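Local coordinates for protein actinorhodin polyketide putative beta-ketoacyl synthase 2 (Streptomyces coelicolor A3, PDB 1TQY) that probably serves as the chain length factor that partners a ketosynthase in assembling the polyketide chain of the antibiotic actinorhodin, at residues G107-N112 with G177-T182; L165-A170 with W400-A405; G171-L176 with V394-R399. All coordinates share one frame; numbering follows the deposited sequence.

Contact 1 (G107-N112 with G177-T182); sequences GVVTAN and GHARRT
The central helix of the thiolase fold is met here by a strand of the N-terminal half: Val109 of strand 106-111 packs against His178 and Ala179 of helix 171-185. Their backbones come closest at Val109 and Ala179, whose CA atoms are 5.9 Å apart. No hydrogen bond crosses, and the contact is van der Waals, valine methyls on His178 and Ala179. Val109 CG1 lies 3.8 Å from His178 CB and also reaches the CG-CD2 side of the imidazole, coming in obliquely to the ring. Val109 CG2 touches the same ring, 4.0 Å from His178 CD2, and then the helix backbone, 4.2 Å from Ala179 CA; Val109 CB and Ala179 CB are 4.4 Å apart. With CG anti to the backbone N (chi1 -173°), the His178 side chain crosses that of Val109 at about a right angle. One face of the imidazole carries Arg181 NH2, 3.0 Å above the ring plane and displaced toward its rim; the same NH2 hydrogen-bonds a polar side chain of the neighbouring protein chain. Strand 106-111 runs between the parallel strands 163-166 and 189-196. The helix packs over them, roughly antiparallel to strand 106-111, with His178 touching Ser163 and Leu165, and Ala179 touching Val190 and Ser192.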
loop_
_atom_site.group_PDB
_atom_site.type_symbol
_atom_site.label_atom_id
_atom_site.label_comp_id
_atom_site.label_asym_id
_atom_site.label_seq_id
_atom_site.Cartn_x
_atom_site.Cartn_y
_atom_site.Cartn_z
ATOM N N GLY B 107 3.084 16.147 -2.485
ATOM C CA GLY B 107 2.766 14.817 -1.992
ATOM C C GLY B 107 3.556 13.722 -2.684
ATOM O O GLY B 107 4.218 13.962 -3.693
ATOM N N VAL B 108 3.490 12.514 -2.138
ATOM C CA VAL B 108 4.202 11.388 -2.720
ATOM C C VAL B 108 3.353 10.120 -2.669
ATOM O O VAL B 108 2.967 9.657 -1.592
ATOM C CB VAL B 108 5.555 11.134 -1.995
ATOM C CG1 VAL B 108 6.256 9.917 -2.595
ATOM C CG2 VAL B 108 6.465 12.356 -2.139
ATOM N N VAL B 109 3.046 9.574 -3.844
ATOM C CA VAL B 109 2.245 8.357 -3.946
ATOM C C VAL B 109 2.962 7.323 -4.807
ATOM O O VAL B 109 3.133 7.518 -6.009
ATOM C CB VAL B 109 0.873 8.638 -4.580
ATOM C CG1 VAL B 109 0.030 7.366 -4.529
ATOM C CG2 VAL B 109 0.184 9.771 -3.846
ATOM N N THR B 110 3.382 6.226 -4.183
ATOM C CA THR B 110 4.081 5.165 -4.899
ATOM C C THR B 110 3.424 3.823 -4.728
ATOM O O THR B 110 2.613 3.632 -3.828
ATOM C CB THR B 110 5.519 4.964 -4.380
ATOM O OG1 THR B 110 5.463 4.583 -2.996
ATOM C CG2 THR B 110 6.350 6.229 -4.559
ATOM N N ALA B 111 3.774 2.889 -5.603
ATOM C CA ALA B 111 3.271 1.529 -5.472
ATOM C C ALA B 111 4.530 0.699 -5.190
ATOM O O ALA B 111 5.618 1.051 -5.640
ATOM C CB ALA B 111 2.604 1.072 -6.765
ATOM N N ASN B 112 4.395 -0.378 -4.428
ATOM C CA ASN B 112 5.542 -1.231 -4.121
ATOM C C ASN B 112 5.036 -2.669 -4.059
ATOM O O ASN B 112 4.079 -2.963 -3.350
ATOM C CB ASN B 112 6.155 -0.839 -2.772
ATOM C CG ASN B 112 7.617 -1.204 -2.675
ATOM O OD1 ASN B 112 8.034 -2.272 -3.140
ATOM N ND2 ASN B 112 8.410 -0.324 -2.060
ATOM N N GLY B 177 -3.141 6.938 -10.462
ATOM C CA GLY B 177 -4.525 7.359 -10.377
ATOM C C GLY B 177 -4.781 7.947 -8.999
ATOM O O GLY B 177 -5.569 8.885 -8.835
ATOM N N HIS B 178 -4.107 7.392 -7.995
ATOM C CA HIS B 178 -4.266 7.857 -6.613
ATOM C C HIS B 178 -3.712 9.281 -6.489
ATOM O O HIS B 178 -4.244 10.118 -5.751
ATOM C CB HIS B 178 -3.531 6.908 -5.653
ATOM C CG HIS B 178 -3.773 7.196 -4.201
ATOM N ND1 HIS B 178 -4.372 6.288 -3.351
ATOM C CD2 HIS B 178 -3.456 8.269 -3.435
ATOM C CE1 HIS B 178 -4.412 6.789 -2.127
ATOM N NE2 HIS B 178 -3.862 7.990 -2.150
ATOM N N ALA B 179 -2.635 9.544 -7.222
ATOM C CA ALA B 179 -2.030 10.865 -7.213
ATOM C C ALA B 179 -3.004 11.849 -7.837
ATOM O O ALA B 179 -3.222 12.948 -7.317
ATOM C CB ALA B 179 -0.731 10.859 -7.995
ATOM N N ARG B 180 -3.587 11.455 -8.964
ATOM C CA ARG B 180 -4.540 12.323 -9.650
ATOM C C ARG B 180 -5.648 12.758 -8.698
ATOM O O ARG B 180 -6.041 13.920 -8.695
ATOM C CB ARG B 180 -5.147 11.610 -10.861
ATOM C CG ARG B 180 -6.306 12.358 -11.505
ATOM C CD ARG B 180 -6.463 11.950 -12.958
ATOM N NE ARG B 180 -7.662 12.506 -13.591
ATOM C CZ ARG B 180 -8.855 11.919 -13.592
ATOM N NH1 ARG B 180 -9.023 10.749 -12.990
ATOM N NH2 ARG B 180 -9.879 12.497 -14.212
ATOM N N ARG B 181 -6.134 11.826 -7.887
ATOM C CA ARG B 181 -7.195 12.120 -6.936
ATOM C C ARG B 181 -6.724 13.176 -5.940
ATOM O O ARG B 181 -7.406 14.168 -5.684
ATOM C CB ARG B 181 -7.579 10.848 -6.182
ATOM C CG ARG B 181 -8.812 10.969 -5.305
ATOM C CD ARG B 181 -9.211 9.612 -4.734
ATOM N NE ARG B 181 -8.240 9.146 -3.750
ATOM C CZ ARG B 181 -8.241 7.937 -3.192
ATOM N NH1 ARG B 181 -9.169 7.044 -3.522
ATOM N NH2 ARG B 181 -7.312 7.624 -2.293
ATOM N N THR B 182 -5.540 12.946 -5.390
ATOM C CA THR B 182 -4.948 13.841 -4.412
ATOM C C THR B 182 -4.777 15.264 -4.960
ATOM O O THR B 182 -5.187 16.245 -4.324
ATOM C CB THR B 182 -3.603 13.255 -3.915
ATOM O OG1 THR B 182 -3.845 11.948 -3.388
ATOM C CG2 THR B 182 -3.006 14.120 -2.817
#

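Contact 2 (L165-A170 with W400-A405); sequences LVAEQA and WGFNSA
Ala167 and Ala170 pack on the ring and CB of Phe402 where the turn before the central helix of the thiolase fold meets the start of strand 402-410. Ala167 CB sits over one face of the Phe402 ring, 4.2 Å from its centroid and 25° off the ring normal, a CH-pi contact; the displacement is toward the rim, where Ala167 CB is 3.9 Å from Phe402 CD2. The other alanine works lower down: Ala170 CB is 3.6 Å from Phe402 CB. Farther along the strand, Ser404 CB approaches Ala170 O at 4.0 Å, while the hydroxyl of Ser404 finds its polar partner in Asp174 OD2 on the helix.

Two features set the ring in place: Phe402 CG stands anti to its own carbonyl carbon (chi1 -60°), and Phe269 meets the ring edge to face. At the start of the strand, Gly401 and Phe402 both face Gly398 in a G1 beta bulge, and Gly401, with positive phi, takes the glycine position of the bulge. On the facing side the turn is tightened by Ala170 N bonding to Ala167 O at 2.9 Å. Gln169, in the turn, occupies the position of the nucleophilic cysteine of active ketosynthases, a glutamine that marks chain length factors. Glu168 OE2 takes two backbone N-H groups, those of Arg399 and Gln169, which ties the turn to the end of strand 391-398; Gln169 N meets Glu168 OE2 at 2.8 Å from above the carboxylate plane, 62° out of it.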
loop_
_atom_site.group_PDB
_atom_site.type_symbol
_atom_site.label_atom_id
_atom_site.label_comp_id
_atom_site.label_asym_id
_atom_site.label_seq_id
_atom_site.Cartn_x
_atom_site.Cartn_y
_atom_site.Cartn_z
ATOM N N LEU B 165 0.857 1.959 -2.069
ATOM C CA LEU B 165 -0.141 0.962 -2.406
ATOM C C LEU B 165 0.545 -0.311 -2.862
ATOM O O LEU B 165 1.681 -0.271 -3.320
ATOM C CB LEU B 165 -1.014 1.489 -3.552
ATOM C CG LEU B 165 -1.697 2.841 -3.362
ATOM C CD1 LEU B 165 -2.516 3.200 -4.599
ATOM C CD2 LEU B 165 -2.593 2.782 -2.143
ATOM N N VAL B 166 -0.141 -1.439 -2.708
ATOM C CA VAL B 166 0.380 -2.720 -3.161
ATOM C C VAL B 166 -0.744 -3.440 -3.913
ATOM O O VAL B 166 -1.815 -3.679 -3.357
ATOM C CB VAL B 166 0.853 -3.629 -1.985
ATOM C CG1 VAL B 166 1.399 -4.942 -2.554
ATOM C CG2 VAL B 166 1.942 -2.933 -1.162
ATOM N N ALA B 167 -0.486 -3.772 -5.177
ATOM C CA ALA B 167 -1.446 -4.466 -6.045
ATOM C C ALA B 167 -0.662 -5.086 -7.202
ATOM O O ALA B 167 -1.026 -4.951 -8.374
ATOM C CB ALA B 167 -2.485 -3.475 -6.586
ATOM N N GLU B 168 0.420 -5.772 -6.847
ATOM C CA GLU B 168 1.323 -6.391 -7.810
ATOM C C GLU B 168 1.581 -5.426 -8.971
ATOM O O GLU B 168 1.786 -4.231 -8.725
ATOM C CB GLU B 168 0.766 -7.729 -8.280
ATOM C CG GLU B 168 1.866 -8.726 -8.606
ATOM C CD GLU B 168 1.941 -9.014 -10.091
ATOM O OE1 GLU B 168 2.918 -9.655 -10.520
ATOM O OE2 GLU B 168 1.013 -8.596 -10.823
ATOM N N GLN B 169 1.575 -5.903 -10.214
ATOM C CA GLN B 169 1.849 -5.021 -11.373
ATOM C C GLN B 169 0.759 -3.993 -11.681
ATOM O O GLN B 169 0.939 -3.106 -12.518
ATOM C CB GLN B 169 2.132 -5.850 -12.645
ATOM C CG GLN B 169 2.558 -4.992 -13.867
ATOM C CD GLN B 169 3.913 -5.400 -14.453
ATOM O OE1 GLN B 169 4.722 -6.040 -13.777
ATOM N NE2 GLN B 169 4.170 -5.015 -15.705
ATOM N N ALA B 170 -0.382 -4.106 -11.025
ATOM C CA ALA B 170 -1.437 -3.132 -11.281
ATOM C C ALA B 170 -1.212 -1.902 -10.401
ATOM O O ALA B 170 -1.680 -0.810 -10.710
ATOM C CB ALA B 170 -2.798 -3.742 -10.981
ATOM N N TRP B 400 -3.976 -12.261 -9.331
ATOM C CA TRP B 400 -5.189 -12.504 -8.546
ATOM C C TRP B 400 -6.394 -11.691 -9.017
ATOM O O TRP B 400 -7.444 -11.715 -8.377
ATOM C CB TRP B 400 -4.952 -12.290 -7.039
ATOM C CG TRP B 400 -4.088 -13.355 -6.452
ATOM C CD1 TRP B 400 -2.944 -13.175 -5.728
ATOM C CD2 TRP B 400 -4.238 -14.774 -6.620
ATOM N NE1 TRP B 400 -2.368 -14.393 -5.446
ATOM C CE2 TRP B 400 -3.138 -15.391 -5.982
ATOM C CE3 TRP B 400 -5.192 -15.586 -7.256
ATOM C CZ2 TRP B 400 -2.962 -16.780 -5.956
ATOM C CZ3 TRP B 400 -5.020 -16.975 -7.230
ATOM C CH2 TRP B 400 -3.910 -17.555 -6.587
ATOM N N GLY B 401 -6.243 -10.961 -10.122
ATOM C CA GLY B 401 -7.375 -10.232 -10.669
ATOM C C GLY B 401 -7.414 -8.718 -10.708
ATOM O O GLY B 401 -8.429 -8.154 -11.118
ATOM N N PHE B 402 -6.344 -8.049 -10.291
ATOM C CA PHE B 402 -6.318 -6.588 -10.299
ATOM C C PHE B 402 -6.228 -6.005 -11.711
ATOM O O PHE B 402 -5.358 -6.388 -12.497
ATOM C CB PHE B 402 -5.134 -6.067 -9.473
ATOM C CG PHE B 402 -5.160 -6.480 -8.027
ATOM C CD1 PHE B 402 -4.583 -7.676 -7.617
ATOM C CD2 PHE B 402 -5.692 -5.628 -7.064
ATOM C CE1 PHE B 402 -4.531 -8.016 -6.257
ATOM C CE2 PHE B 402 -5.646 -5.955 -5.704
ATOM C CZ PHE B 402 -5.062 -7.148 -5.302
ATOM N N ASN B 403 -7.134 -5.080 -12.014
ATOM C CA ASN B 403 -7.183 -4.417 -13.310
ATOM C C ASN B 403 -7.001 -2.927 -13.150
ATOM O O ASN B 403 -7.531 -2.331 -12.216
ATOM C CB ASN B 403 -8.529 -4.656 -13.989
ATOM C CG ASN B 403 -8.772 -6.101 -14.274
ATOM O OD1 ASN B 403 -8.002 -6.735 -14.980
ATOM N ND2 ASN B 403 -9.840 -6.640 -13.712
ATOM N N SER B 404 -6.268 -2.325 -14.076
ATOM C CA SER B 404 -6.038 -0.900 -14.008
ATOM C C SER B 404 -5.883 -0.319 -15.404
ATOM O O SER B 404 -5.152 -0.853 -16.244
ATOM C CB SER B 404 -4.787 -0.632 -13.170
ATOM O OG SER B 404 -4.620 0.744 -12.945
ATOM N N ALA B 405 -6.588 0.777 -15.647
ATOM C CA ALA B 405 -6.544 1.436 -16.939
ATOM C C ALA B 405 -6.331 2.934 -16.762
ATOM O O ALA B 405 -6.818 3.531 -15.802
ATOM C CB ALA B 405 -7.830 1.171 -17.698
#

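Contact 3 (G171-L176 with V394-R399); sequences GGLDAL and VLARGR
Leu173 is the side chain that helix 171-185 sends onto strand 391-398, against Val394 and Ala396. Its CA lies 6.9 Å from that of Ala396, the nearest CA pair between the segments. At the root, Leu173 CB points to the strand and packs beside Ser404 of the adjoining strand 402-410. The first torsion, chi1 -122°, is well away from a staggered value, and it swings the fork of the side chain over the strand backbone. There the two branches part. CD1 meets the methyl CG1 of Val394 at 4.0 Å, the two side chains crossing obliquely. Leu173 CD2 lies closer to the strand backbone, 3.7 Å from Ala396 CB and 3.6 Å from Val394 O, and it also passes the intervening peptide at 4.0 Å from Leu395 C. It therefore lies against the backbone between two side chains of the same strand face, while the CB of Leu395 points away from the helix.

Val394 CG1, anti to the backbone N (chi1 178°), is the methyl turned to the leucine, and it also lies 4.1 Å from Leu173 CD2. No hydrogen bond links the two segments, which fits a contact carried by one leucine on two small or branched residues. Helix 345-359 packs in from nearby, with Val350 on Leu173 and Ala353 on Val394. The short segments' axes approach to 8.1 Å at 123°, so the helix is slanted against the strand, nearer antiparallel than parallel. This is the alpha-beta-alpha-beta-alpha layering of the thiolase fold, with helix 171-185 in the middle layer between the two sheets.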
loop_
_atom_site.group_PDB
_atom_site.type_symbol
_atom_site.label_atom_id
_atom_site.label_comp_id
_atom_site.label_asym_id
_atom_site.label_seq_id
_atom_site.Cartn_x
_atom_site.Cartn_y
_atom_site.Cartn_z
ATOM N N GLY B 171 -0.479 -2.101 -9.311
ATOM C CA GLY B 171 -0.231 -1.030 -8.362
ATOM C C GLY B 171 0.314 0.272 -8.911
ATOM O O GLY B 171 -0.156 1.343 -8.526
ATOM N N GLY B 172 1.307 0.177 -9.788
ATOM C CA GLY B 172 1.914 1.350 -10.383
ATOM C C GLY B 172 0.923 2.286 -11.038
ATOM O O GLY B 172 1.030 3.505 -10.882
ATOM N N LEU B 173 -0.040 1.732 -11.770
ATOM C CA LEU B 173 -1.052 2.553 -12.432
ATOM C C LEU B 173 -1.996 3.095 -11.372
ATOM O O LEU B 173 -2.369 4.260 -11.411
ATOM C CB LEU B 173 -1.826 1.718 -13.466
ATOM C CG LEU B 173 -1.784 2.229 -14.908
ATOM C CD1 LEU B 173 -0.342 2.421 -15.315
ATOM C CD2 LEU B 173 -2.490 1.248 -15.860
ATOM N N ASP B 174 -2.365 2.246 -10.417
ATOM C CA ASP B 174 -3.243 2.658 -9.334
ATOM C C ASP B 174 -2.634 3.823 -8.558
ATOM O O ASP B 174 -3.352 4.731 -8.143
ATOM C CB ASP B 174 -3.511 1.485 -8.392
ATOM C CG ASP B 174 -4.446 0.445 -8.996
ATOM O OD1 ASP B 174 -4.547 -0.670 -8.429
ATOM O OD2 ASP B 174 -5.090 0.739 -10.029
ATOM N N ALA B 175 -1.314 3.793 -8.367
ATOM C CA ALA B 175 -0.618 4.852 -7.635
ATOM C C ALA B 175 -0.809 6.180 -8.367
ATOM O O ALA B 175 -1.119 7.203 -7.754
ATOM C CB ALA B 175 0.878 4.516 -7.512
ATOM N N LEU B 176 -0.611 6.142 -9.680
ATOM C CA LEU B 176 -0.754 7.307 -10.544
ATOM C C LEU B 176 -2.176 7.847 -10.481
ATOM O O LEU B 176 -2.398 9.060 -10.452
ATOM C CB LEU B 176 -0.398 6.930 -11.980
ATOM C CG LEU B 176 0.987 7.312 -12.500
ATOM C CD1 LEU B 176 1.999 7.377 -11.369
ATOM C CD2 LEU B 176 1.413 6.300 -13.559
ATOM N N VAL B 394 -3.466 3.000 -21.410
ATOM C CA VAL B 394 -2.442 2.159 -20.793
ATOM C C VAL B 394 -3.160 1.180 -19.868
ATOM O O VAL B 394 -4.033 1.573 -19.096
ATOM C CB VAL B 394 -1.421 3.001 -19.977
ATOM C CG1 VAL B 394 -0.385 2.085 -19.309
ATOM C CG2 VAL B 394 -0.708 3.987 -20.904
ATOM N N LEU B 395 -2.790 -0.092 -19.960
ATOM C CA LEU B 395 -3.411 -1.156 -19.171
ATOM C C LEU B 395 -2.415 -1.912 -18.302
ATOM O O LEU B 395 -1.269 -2.114 -18.693
ATOM C CB LEU B 395 -4.069 -2.158 -20.116
ATOM C CG LEU B 395 -5.100 -1.564 -21.071
ATOM C CD1 LEU B 395 -5.692 -2.653 -21.943
ATOM C CD2 LEU B 395 -6.176 -0.879 -20.250
ATOM N N ALA B 396 -2.859 -2.357 -17.135
ATOM C CA ALA B 396 -1.980 -3.123 -16.264
ATOM C C ALA B 396 -2.825 -4.066 -15.439
ATOM O O ALA B 396 -3.925 -3.714 -15.037
ATOM C CB ALA B 396 -1.197 -2.195 -15.337
ATOM N N ARG B 397 -2.344 -5.284 -15.217
ATOM C CA ARG B 397 -3.103 -6.201 -14.381
ATOM C C ARG B 397 -2.193 -6.703 -13.299
ATOM O O ARG B 397 -0.980 -6.744 -13.462
ATOM C CB ARG B 397 -3.623 -7.405 -15.159
ATOM C CG ARG B 397 -4.486 -7.054 -16.332
ATOM C CD ARG B 397 -3.925 -7.719 -17.567
ATOM N NE ARG B 397 -4.645 -8.937 -17.867
ATOM C CZ ARG B 397 -4.306 -9.812 -18.809
ATOM N NH1 ARG B 397 -3.231 -9.634 -19.573
ATOM N NH2 ARG B 397 -5.082 -10.861 -18.992
ATOM N N GLY B 398 -2.794 -7.078 -12.183
ATOM C CA GLY B 398 -2.016 -7.603 -11.087
ATOM C C GLY B 398 -2.513 -8.996 -10.785
ATOM O O GLY B 398 -3.702 -9.283 -10.910
ATOM N N ARG B 399 -1.588 -9.864 -10.397
ATOM C CA ARG B 399 -1.899 -11.237 -10.051
ATOM C C ARG B 399 -3.083 -11.303 -9.084
ATOM O O ARG B 399 -3.165 -10.518 -8.140
ATOM C CB ARG B 399 -0.670 -11.875 -9.413
ATOM C CG ARG B 399 -0.879 -13.268 -8.868
ATOM C CD ARG B 399 0.371 -13.694 -8.140
ATOM N NE ARG B 399 0.274 -15.042 -7.595
ATOM C CZ ARG B 399 0.502 -16.149 -8.287
ATOM N NH1 ARG B 399 0.843 -16.080 -9.564
ATOM N NH2 ARG B 399 0.398 -17.326 -7.691
#

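Read from the N terminus, strand 106-111 comes first, and contact 1 closes a loop of 64 residues when the chain returns to it in helix 171-185. Before that return, the chain passes 165-170 and 171-176, whose partners wait more than 200 residues later at 394-405. Contacts 2 and 3 therefore each cross contact 1, while contact 3 lies within the span of contact 2. Contact 1 joins the helix to the N-terminal sheet; contacts 2 and 3, with centres about 5 Å apart, join its start and the turn before it to strands 391-398 and 402-410. One helix is thus held between both halves of the fold.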